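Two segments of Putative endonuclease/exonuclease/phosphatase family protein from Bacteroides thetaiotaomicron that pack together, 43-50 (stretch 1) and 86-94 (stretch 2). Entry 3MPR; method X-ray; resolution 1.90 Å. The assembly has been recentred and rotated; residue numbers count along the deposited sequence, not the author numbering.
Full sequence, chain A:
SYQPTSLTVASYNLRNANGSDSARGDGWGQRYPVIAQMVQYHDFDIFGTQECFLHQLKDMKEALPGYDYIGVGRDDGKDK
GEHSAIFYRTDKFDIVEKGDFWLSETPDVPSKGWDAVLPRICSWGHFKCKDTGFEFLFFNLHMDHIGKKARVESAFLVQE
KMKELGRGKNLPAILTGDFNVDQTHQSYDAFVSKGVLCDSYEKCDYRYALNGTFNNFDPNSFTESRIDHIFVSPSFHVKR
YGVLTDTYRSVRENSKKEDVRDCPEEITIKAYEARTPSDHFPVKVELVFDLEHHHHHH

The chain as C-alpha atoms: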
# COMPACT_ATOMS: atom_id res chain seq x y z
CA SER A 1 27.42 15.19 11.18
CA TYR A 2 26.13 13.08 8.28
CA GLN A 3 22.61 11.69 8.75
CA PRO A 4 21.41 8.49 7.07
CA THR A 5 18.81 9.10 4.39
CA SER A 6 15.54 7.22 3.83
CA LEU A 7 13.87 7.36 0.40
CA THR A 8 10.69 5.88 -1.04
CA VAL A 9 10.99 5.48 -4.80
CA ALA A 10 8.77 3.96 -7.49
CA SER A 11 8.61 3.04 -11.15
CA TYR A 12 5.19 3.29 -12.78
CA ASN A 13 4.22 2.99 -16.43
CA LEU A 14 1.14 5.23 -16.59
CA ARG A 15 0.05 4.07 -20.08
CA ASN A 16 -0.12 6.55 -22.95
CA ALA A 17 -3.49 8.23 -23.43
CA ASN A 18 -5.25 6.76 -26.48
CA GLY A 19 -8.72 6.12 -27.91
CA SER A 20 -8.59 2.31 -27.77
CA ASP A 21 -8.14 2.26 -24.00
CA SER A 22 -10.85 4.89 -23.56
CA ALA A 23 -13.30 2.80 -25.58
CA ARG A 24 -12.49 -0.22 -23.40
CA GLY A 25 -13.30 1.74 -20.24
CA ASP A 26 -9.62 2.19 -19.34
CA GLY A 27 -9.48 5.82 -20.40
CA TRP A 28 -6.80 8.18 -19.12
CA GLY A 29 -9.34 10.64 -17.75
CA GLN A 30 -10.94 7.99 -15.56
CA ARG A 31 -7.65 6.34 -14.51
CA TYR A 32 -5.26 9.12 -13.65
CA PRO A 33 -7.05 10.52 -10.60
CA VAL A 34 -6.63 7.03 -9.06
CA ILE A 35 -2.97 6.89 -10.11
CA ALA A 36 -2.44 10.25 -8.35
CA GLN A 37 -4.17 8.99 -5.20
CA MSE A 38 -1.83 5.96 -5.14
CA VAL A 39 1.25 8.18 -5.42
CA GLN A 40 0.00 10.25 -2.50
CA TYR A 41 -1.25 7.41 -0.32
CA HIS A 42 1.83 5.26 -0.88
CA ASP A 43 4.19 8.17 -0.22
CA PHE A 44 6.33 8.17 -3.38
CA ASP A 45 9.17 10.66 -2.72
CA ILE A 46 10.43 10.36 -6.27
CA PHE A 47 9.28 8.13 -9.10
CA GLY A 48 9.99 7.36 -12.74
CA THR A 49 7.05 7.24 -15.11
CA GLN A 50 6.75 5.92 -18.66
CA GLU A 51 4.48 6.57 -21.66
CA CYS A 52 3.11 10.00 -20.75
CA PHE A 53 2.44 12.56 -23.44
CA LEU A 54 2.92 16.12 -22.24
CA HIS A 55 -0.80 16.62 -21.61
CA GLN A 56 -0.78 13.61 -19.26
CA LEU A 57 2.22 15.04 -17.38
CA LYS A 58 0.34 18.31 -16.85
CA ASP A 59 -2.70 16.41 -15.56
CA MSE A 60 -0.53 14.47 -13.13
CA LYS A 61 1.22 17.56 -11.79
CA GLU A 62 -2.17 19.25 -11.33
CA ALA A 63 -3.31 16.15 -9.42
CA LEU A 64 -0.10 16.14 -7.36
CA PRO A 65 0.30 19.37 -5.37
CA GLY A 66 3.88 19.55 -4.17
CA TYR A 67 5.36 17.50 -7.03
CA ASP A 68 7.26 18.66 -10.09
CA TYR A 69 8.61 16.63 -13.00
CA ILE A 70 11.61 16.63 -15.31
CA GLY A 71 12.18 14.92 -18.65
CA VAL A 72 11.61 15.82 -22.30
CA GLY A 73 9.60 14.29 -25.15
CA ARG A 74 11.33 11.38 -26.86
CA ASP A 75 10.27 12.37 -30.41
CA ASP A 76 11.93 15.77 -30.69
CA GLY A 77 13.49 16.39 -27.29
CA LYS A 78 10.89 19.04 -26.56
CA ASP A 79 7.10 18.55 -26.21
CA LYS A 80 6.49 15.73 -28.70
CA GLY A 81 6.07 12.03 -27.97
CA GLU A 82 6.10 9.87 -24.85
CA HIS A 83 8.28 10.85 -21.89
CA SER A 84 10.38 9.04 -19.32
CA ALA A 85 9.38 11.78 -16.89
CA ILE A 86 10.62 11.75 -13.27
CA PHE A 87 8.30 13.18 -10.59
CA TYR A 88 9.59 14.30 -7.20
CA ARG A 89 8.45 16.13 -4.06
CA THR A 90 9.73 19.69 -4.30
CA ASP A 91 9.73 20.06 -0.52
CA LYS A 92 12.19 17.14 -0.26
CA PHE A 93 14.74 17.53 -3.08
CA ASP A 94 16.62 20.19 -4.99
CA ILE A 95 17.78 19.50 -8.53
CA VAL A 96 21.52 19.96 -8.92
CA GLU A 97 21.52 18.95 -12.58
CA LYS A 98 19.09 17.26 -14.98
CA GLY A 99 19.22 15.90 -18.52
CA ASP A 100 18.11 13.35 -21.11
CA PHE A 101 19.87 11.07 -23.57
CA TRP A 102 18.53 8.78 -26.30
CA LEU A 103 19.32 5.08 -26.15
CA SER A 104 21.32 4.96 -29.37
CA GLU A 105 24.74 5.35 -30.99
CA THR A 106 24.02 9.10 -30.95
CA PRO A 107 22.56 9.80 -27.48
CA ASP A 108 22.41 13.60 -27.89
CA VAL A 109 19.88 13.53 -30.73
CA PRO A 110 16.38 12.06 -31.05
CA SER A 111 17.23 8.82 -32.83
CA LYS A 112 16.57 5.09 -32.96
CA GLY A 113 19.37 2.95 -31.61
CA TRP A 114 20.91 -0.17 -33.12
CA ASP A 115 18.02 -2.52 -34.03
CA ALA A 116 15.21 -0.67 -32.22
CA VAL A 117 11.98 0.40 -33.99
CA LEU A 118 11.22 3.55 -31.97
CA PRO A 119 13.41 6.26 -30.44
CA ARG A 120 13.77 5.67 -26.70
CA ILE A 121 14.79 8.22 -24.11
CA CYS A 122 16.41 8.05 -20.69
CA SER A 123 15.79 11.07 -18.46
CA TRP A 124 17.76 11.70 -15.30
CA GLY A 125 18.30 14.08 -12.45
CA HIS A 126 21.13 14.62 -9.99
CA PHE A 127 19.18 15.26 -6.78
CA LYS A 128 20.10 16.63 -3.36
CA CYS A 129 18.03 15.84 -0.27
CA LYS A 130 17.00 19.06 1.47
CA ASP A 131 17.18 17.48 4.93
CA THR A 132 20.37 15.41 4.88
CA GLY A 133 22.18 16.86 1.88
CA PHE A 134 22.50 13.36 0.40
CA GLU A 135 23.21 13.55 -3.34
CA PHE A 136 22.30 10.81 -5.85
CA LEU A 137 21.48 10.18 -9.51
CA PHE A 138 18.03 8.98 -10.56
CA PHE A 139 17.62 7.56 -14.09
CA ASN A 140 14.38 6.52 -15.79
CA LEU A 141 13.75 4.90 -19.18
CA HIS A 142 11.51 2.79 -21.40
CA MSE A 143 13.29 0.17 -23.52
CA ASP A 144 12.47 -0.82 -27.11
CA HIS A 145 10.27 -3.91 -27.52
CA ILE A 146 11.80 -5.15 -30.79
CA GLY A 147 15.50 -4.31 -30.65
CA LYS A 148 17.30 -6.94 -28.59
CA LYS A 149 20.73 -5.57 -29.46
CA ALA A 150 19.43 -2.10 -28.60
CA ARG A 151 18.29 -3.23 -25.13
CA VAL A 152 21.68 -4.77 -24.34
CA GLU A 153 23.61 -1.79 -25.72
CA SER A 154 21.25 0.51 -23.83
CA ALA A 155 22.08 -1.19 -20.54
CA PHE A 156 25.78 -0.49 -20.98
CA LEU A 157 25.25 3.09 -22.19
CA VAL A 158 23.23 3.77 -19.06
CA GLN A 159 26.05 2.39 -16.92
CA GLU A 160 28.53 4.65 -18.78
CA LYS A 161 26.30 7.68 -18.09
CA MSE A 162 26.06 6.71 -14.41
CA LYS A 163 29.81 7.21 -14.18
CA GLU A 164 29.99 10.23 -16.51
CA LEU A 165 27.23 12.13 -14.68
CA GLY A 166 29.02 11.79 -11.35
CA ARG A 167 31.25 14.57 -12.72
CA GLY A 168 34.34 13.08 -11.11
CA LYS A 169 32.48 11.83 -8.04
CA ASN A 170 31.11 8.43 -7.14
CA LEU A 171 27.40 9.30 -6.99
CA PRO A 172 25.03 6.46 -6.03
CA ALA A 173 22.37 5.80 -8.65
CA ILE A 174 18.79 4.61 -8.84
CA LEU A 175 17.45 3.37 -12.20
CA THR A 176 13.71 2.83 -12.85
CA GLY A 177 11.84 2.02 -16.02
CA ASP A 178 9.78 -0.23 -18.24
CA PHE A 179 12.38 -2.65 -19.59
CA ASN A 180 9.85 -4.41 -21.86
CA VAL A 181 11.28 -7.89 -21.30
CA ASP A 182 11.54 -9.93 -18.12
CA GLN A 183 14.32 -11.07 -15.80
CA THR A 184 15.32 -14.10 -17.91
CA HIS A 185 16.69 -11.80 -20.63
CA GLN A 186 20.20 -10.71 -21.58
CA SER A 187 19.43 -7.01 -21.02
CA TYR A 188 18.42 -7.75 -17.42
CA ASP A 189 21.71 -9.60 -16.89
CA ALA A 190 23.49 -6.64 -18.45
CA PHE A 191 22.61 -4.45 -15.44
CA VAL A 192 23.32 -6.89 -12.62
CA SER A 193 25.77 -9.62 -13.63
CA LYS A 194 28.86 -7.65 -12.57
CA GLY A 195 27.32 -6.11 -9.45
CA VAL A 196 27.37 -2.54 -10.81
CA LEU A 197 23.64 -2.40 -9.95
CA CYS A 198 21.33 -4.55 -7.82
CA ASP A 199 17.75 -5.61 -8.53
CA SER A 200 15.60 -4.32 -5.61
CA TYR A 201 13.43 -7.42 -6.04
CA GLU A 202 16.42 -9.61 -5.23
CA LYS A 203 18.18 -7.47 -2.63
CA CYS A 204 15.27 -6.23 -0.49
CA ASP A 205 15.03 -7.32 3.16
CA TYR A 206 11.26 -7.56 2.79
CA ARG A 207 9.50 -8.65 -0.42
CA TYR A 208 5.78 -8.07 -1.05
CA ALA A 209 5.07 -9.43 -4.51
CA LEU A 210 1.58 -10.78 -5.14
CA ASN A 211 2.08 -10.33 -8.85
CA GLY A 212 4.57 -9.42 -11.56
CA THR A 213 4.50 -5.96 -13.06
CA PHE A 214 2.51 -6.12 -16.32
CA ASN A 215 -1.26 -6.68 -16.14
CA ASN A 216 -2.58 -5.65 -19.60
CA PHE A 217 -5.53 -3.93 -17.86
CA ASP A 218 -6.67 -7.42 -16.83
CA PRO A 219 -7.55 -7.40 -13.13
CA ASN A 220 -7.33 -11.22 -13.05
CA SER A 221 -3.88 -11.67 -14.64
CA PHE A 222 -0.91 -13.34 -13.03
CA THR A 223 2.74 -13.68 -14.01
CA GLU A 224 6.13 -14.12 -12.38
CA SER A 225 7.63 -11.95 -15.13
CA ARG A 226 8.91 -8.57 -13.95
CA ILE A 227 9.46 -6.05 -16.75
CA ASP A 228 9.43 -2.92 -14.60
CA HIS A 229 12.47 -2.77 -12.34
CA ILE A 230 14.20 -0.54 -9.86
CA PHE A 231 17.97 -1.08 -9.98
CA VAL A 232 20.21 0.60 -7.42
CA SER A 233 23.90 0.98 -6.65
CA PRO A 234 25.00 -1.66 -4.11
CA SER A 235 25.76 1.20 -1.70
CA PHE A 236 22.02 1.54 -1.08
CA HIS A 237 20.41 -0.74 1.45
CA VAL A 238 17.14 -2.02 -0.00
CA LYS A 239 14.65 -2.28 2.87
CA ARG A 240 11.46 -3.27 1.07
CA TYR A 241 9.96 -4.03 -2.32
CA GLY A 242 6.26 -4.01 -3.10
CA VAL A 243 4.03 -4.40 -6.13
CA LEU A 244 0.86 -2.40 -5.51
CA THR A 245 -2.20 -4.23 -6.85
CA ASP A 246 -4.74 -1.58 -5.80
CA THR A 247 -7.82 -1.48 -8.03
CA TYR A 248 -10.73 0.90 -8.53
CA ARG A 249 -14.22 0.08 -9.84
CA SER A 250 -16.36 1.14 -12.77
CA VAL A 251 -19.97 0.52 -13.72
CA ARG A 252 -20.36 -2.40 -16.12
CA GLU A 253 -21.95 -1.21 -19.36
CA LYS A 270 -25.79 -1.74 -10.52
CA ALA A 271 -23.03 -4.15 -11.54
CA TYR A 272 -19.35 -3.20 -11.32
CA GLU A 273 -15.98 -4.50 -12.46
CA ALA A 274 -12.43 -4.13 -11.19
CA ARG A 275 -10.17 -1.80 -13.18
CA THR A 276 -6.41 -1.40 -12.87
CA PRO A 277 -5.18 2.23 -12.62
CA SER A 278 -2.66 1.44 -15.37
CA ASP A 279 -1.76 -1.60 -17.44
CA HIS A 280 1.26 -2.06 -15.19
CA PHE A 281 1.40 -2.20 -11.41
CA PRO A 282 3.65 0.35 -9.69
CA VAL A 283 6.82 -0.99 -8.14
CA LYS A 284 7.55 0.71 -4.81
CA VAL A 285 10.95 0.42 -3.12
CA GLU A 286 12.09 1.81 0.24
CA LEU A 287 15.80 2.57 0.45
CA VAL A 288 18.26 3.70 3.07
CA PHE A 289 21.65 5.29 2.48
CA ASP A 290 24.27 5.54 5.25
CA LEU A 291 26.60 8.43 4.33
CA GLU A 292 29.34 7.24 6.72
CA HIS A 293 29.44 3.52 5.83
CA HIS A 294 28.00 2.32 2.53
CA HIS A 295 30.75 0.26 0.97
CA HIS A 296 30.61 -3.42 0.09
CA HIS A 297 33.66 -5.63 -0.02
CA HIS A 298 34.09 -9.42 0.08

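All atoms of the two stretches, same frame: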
# COMPACT_ATOMS: atom_id res chain seq x y z
N ASP A 43 3.05 7.34 -0.58
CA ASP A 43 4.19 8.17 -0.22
C ASP A 43 5.39 8.06 -1.16
O ASP A 43 6.52 7.86 -0.70
CB ASP A 43 4.64 7.85 1.21
CG ASP A 43 3.58 8.17 2.25
OD1 ASP A 43 2.89 9.20 2.12
OD2 ASP A 43 3.43 7.37 3.20
N PHE A 44 5.18 8.18 -2.47
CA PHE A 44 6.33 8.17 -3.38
C PHE A 44 7.10 9.50 -3.23
O PHE A 44 6.56 10.57 -3.50
CB PHE A 44 5.91 8.03 -4.85
CG PHE A 44 5.17 6.75 -5.20
CD1 PHE A 44 4.99 5.72 -4.28
CD2 PHE A 44 4.67 6.58 -6.49
CE1 PHE A 44 4.31 4.56 -4.64
CE2 PHE A 44 3.99 5.42 -6.86
CZ PHE A 44 3.81 4.40 -5.93
N ASP A 45 8.36 9.45 -2.79
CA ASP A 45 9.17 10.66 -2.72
C ASP A 45 9.59 11.11 -4.11
O ASP A 45 9.61 12.29 -4.43
CB ASP A 45 10.43 10.42 -1.90
CG ASP A 45 10.14 10.19 -0.43
OD1 ASP A 45 9.08 10.65 0.07
OD2 ASP A 45 10.98 9.56 0.23
N ILE A 46 9.97 10.13 -4.92
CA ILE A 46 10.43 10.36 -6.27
C ILE A 46 10.14 9.12 -7.09
O ILE A 46 10.36 8.01 -6.63
CB ILE A 46 11.93 10.73 -6.27
CG1 ILE A 46 12.46 10.83 -7.70
CG2 ILE A 46 12.72 9.74 -5.46
CD1 ILE A 46 13.70 11.68 -7.78
N PHE A 47 9.62 9.30 -8.29
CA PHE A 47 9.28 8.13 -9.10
C PHE A 47 9.47 8.38 -10.59
O PHE A 47 9.27 9.49 -11.06
CB PHE A 47 7.87 7.61 -8.79
CG PHE A 47 6.74 8.61 -9.01
CD1 PHE A 47 6.49 9.62 -8.10
CD2 PHE A 47 5.89 8.49 -10.10
CE1 PHE A 47 5.44 10.50 -8.29
CE2 PHE A 47 4.85 9.36 -10.31
CZ PHE A 47 4.61 10.38 -9.39
N GLY A 48 9.87 7.33 -11.31
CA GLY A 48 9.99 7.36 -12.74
C GLY A 48 8.68 6.92 -13.34
O GLY A 48 8.03 5.99 -12.84
N THR A 49 8.25 7.61 -14.38
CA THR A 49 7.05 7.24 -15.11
C THR A 49 7.41 6.92 -16.56
O THR A 49 8.42 7.39 -17.07
CB THR A 49 6.02 8.37 -15.11
OG1 THR A 49 6.54 9.51 -15.83
CG2 THR A 49 5.65 8.77 -13.68
N GLN A 50 6.56 6.15 -17.23
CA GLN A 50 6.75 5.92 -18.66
C GLN A 50 5.44 6.14 -19.42
O GLN A 50 4.35 6.05 -18.84
CB GLN A 50 7.33 4.53 -18.93
CG GLN A 50 8.60 4.21 -18.12
CD GLN A 50 8.31 3.71 -16.71
OE1 GLN A 50 7.38 2.93 -16.49
NE2 GLN A 50 9.12 4.16 -15.75
N ILE A 86 10.39 12.04 -14.70
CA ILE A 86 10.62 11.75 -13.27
C ILE A 86 9.88 12.78 -12.42
O ILE A 86 10.05 13.98 -12.63
CB ILE A 86 12.13 11.77 -12.94
CG1 ILE A 86 12.87 10.68 -13.73
CG2 ILE A 86 12.39 11.61 -11.43
CD1 ILE A 86 14.40 10.91 -13.85
N PHE A 87 9.03 12.31 -11.51
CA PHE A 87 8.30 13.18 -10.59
C PHE A 87 8.98 13.14 -9.23
O PHE A 87 9.48 12.10 -8.82
CB PHE A 87 6.84 12.71 -10.44
CG PHE A 87 5.94 13.08 -11.59
CD1 PHE A 87 5.98 12.37 -12.78
CD2 PHE A 87 5.03 14.11 -11.46
CE1 PHE A 87 5.16 12.71 -13.83
CE2 PHE A 87 4.20 14.45 -12.51
CZ PHE A 87 4.26 13.74 -13.70
N TYR A 88 8.97 14.27 -8.52
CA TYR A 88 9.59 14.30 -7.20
C TYR A 88 8.92 15.34 -6.32
O TYR A 88 8.30 16.28 -6.83
CB TYR A 88 11.09 14.58 -7.31
CG TYR A 88 11.38 15.95 -7.87
CD1 TYR A 88 11.26 16.20 -9.23
CD2 TYR A 88 11.74 17.00 -7.04
CE1 TYR A 88 11.50 17.46 -9.75
CE2 TYR A 88 11.99 18.27 -7.56
CZ TYR A 88 11.87 18.48 -8.92
OH TYR A 88 12.09 19.72 -9.46
N ARG A 89 9.01 15.17 -5.00
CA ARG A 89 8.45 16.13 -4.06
C ARG A 89 9.36 17.34 -3.96
O ARG A 89 10.52 17.20 -3.58
CB ARG A 89 8.31 15.51 -2.67
CG ARG A 89 7.18 14.52 -2.57
CD ARG A 89 6.87 14.22 -1.12
NE ARG A 89 6.46 15.42 -0.40
CZ ARG A 89 5.85 15.38 0.78
NH1 ARG A 89 5.58 14.21 1.35
NH2 ARG A 89 5.51 16.50 1.40
N THR A 90 8.85 18.52 -4.28
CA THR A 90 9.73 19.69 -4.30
C THR A 90 10.16 20.09 -2.89
O THR A 90 11.20 20.72 -2.70
CB THR A 90 9.10 20.89 -5.04
OG1 THR A 90 7.87 21.27 -4.41
CG2 THR A 90 8.83 20.55 -6.50
N ASP A 91 9.36 19.74 -1.89
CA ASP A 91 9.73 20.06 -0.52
C ASP A 91 10.83 19.15 0.03
O ASP A 91 11.39 19.43 1.09
CB ASP A 91 8.51 20.10 0.42
CG ASP A 91 7.90 18.72 0.69
OD1 ASP A 91 8.32 17.72 0.08
OD2 ASP A 91 6.96 18.64 1.52
N LYS A 92 11.15 18.08 -0.71
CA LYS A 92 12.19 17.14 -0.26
C LYS A 92 13.54 17.20 -1.00
O LYS A 92 14.57 16.90 -0.41
CB LYS A 92 11.67 15.71 -0.30
CG LYS A 92 10.76 15.36 0.87
CD LYS A 92 10.24 13.94 0.72
CE LYS A 92 9.04 13.70 1.62
NZ LYS A 92 9.45 13.16 2.93
N PHE A 93 13.52 17.58 -2.28
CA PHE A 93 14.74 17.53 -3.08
C PHE A 93 14.97 18.81 -3.84
O PHE A 93 14.01 19.44 -4.30
CB PHE A 93 14.66 16.38 -4.11
CG PHE A 93 14.27 15.06 -3.51
CD1 PHE A 93 12.96 14.64 -3.54
CD2 PHE A 93 15.23 14.24 -2.91
CE1 PHE A 93 12.59 13.42 -2.99
CE2 PHE A 93 14.87 13.03 -2.36
CZ PHE A 93 13.55 12.61 -2.39
N ASP A 94 16.23 19.20 -3.98
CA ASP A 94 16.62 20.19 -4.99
C ASP A 94 17.22 19.45 -6.17
O ASP A 94 17.79 18.37 -6.02
CB ASP A 94 17.67 21.15 -4.43
CG ASP A 94 17.07 22.18 -3.47
OD1 ASP A 94 16.01 22.75 -3.79
OD2 ASP A 94 17.66 22.41 -2.40
O HOH W 1 6.38 11.23 0.21

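The backbone sets the frame. Strands 46-50 and 86-89 run antiparallel, their directions 164° apart, and three hydrogen bonds hold the register. Phe47 and Phe87 form the hydrogen-bonded pair, Phe47 N giving to Phe87 O and Phe87 N to Phe47 O, both at 2.9 Å. Two residues on, Arg89 N donates to Asp45 O at 3.0 Å. On either side of the Phe47-Phe87 pair the non-hydrogen-bonded pairs, Ile46 with Tyr88 and Gly48 with Ile86, draw their CA atoms to 4.1 and 4.5 Å, and CA-H...O contacts use the carbonyls a second time: Ile46 CA lies 3.2 Å from Phe87 O, and Tyr88 CA 3.4 Å from Asp45 O.

Apolar side chains sort by the sheet's alternation. On one face, the CG1-CD1 arm of Ile46 packs against both neighbours, CG1 3.8 Å from Ile86 CG2 and CD1 3.9 Å from Tyr88 CB. Gly48 brings no side chain to this face, where Ile86 sits across from it. Phe93, past the turn, points back toward stretch 1; its CZ approaches Ile46 CG2 at 4.3 Å, while Asp45 O lies at the edge of its ring, 3.5 Å from CE1, where the polarised ring hydrogens suit a carbonyl.

The other face belongs to the paired phenylalanines. The Phe47 and Phe87 rings are nearly parallel but slid apart, so they barely overlap; instead Phe87 CB sits over the Phe47 ring face, 3.6 Å from its centroid, a CH-pi contact. Thr49 CG2 adds a methyl 3.7 Å from Phe87 CD1.

Charge gathers at the partly exposed end. Asp45 OD1 makes a long salt bridge to Lys92 NZ (3.8 Å) and accepts from a water that in turn accepts from Arg89 NH1. Within its own turn, Arg89 NH2 pairs with Asp91 OD2 at 2.6 Å, a salt bridge whose hydrogen bond is weak in angle.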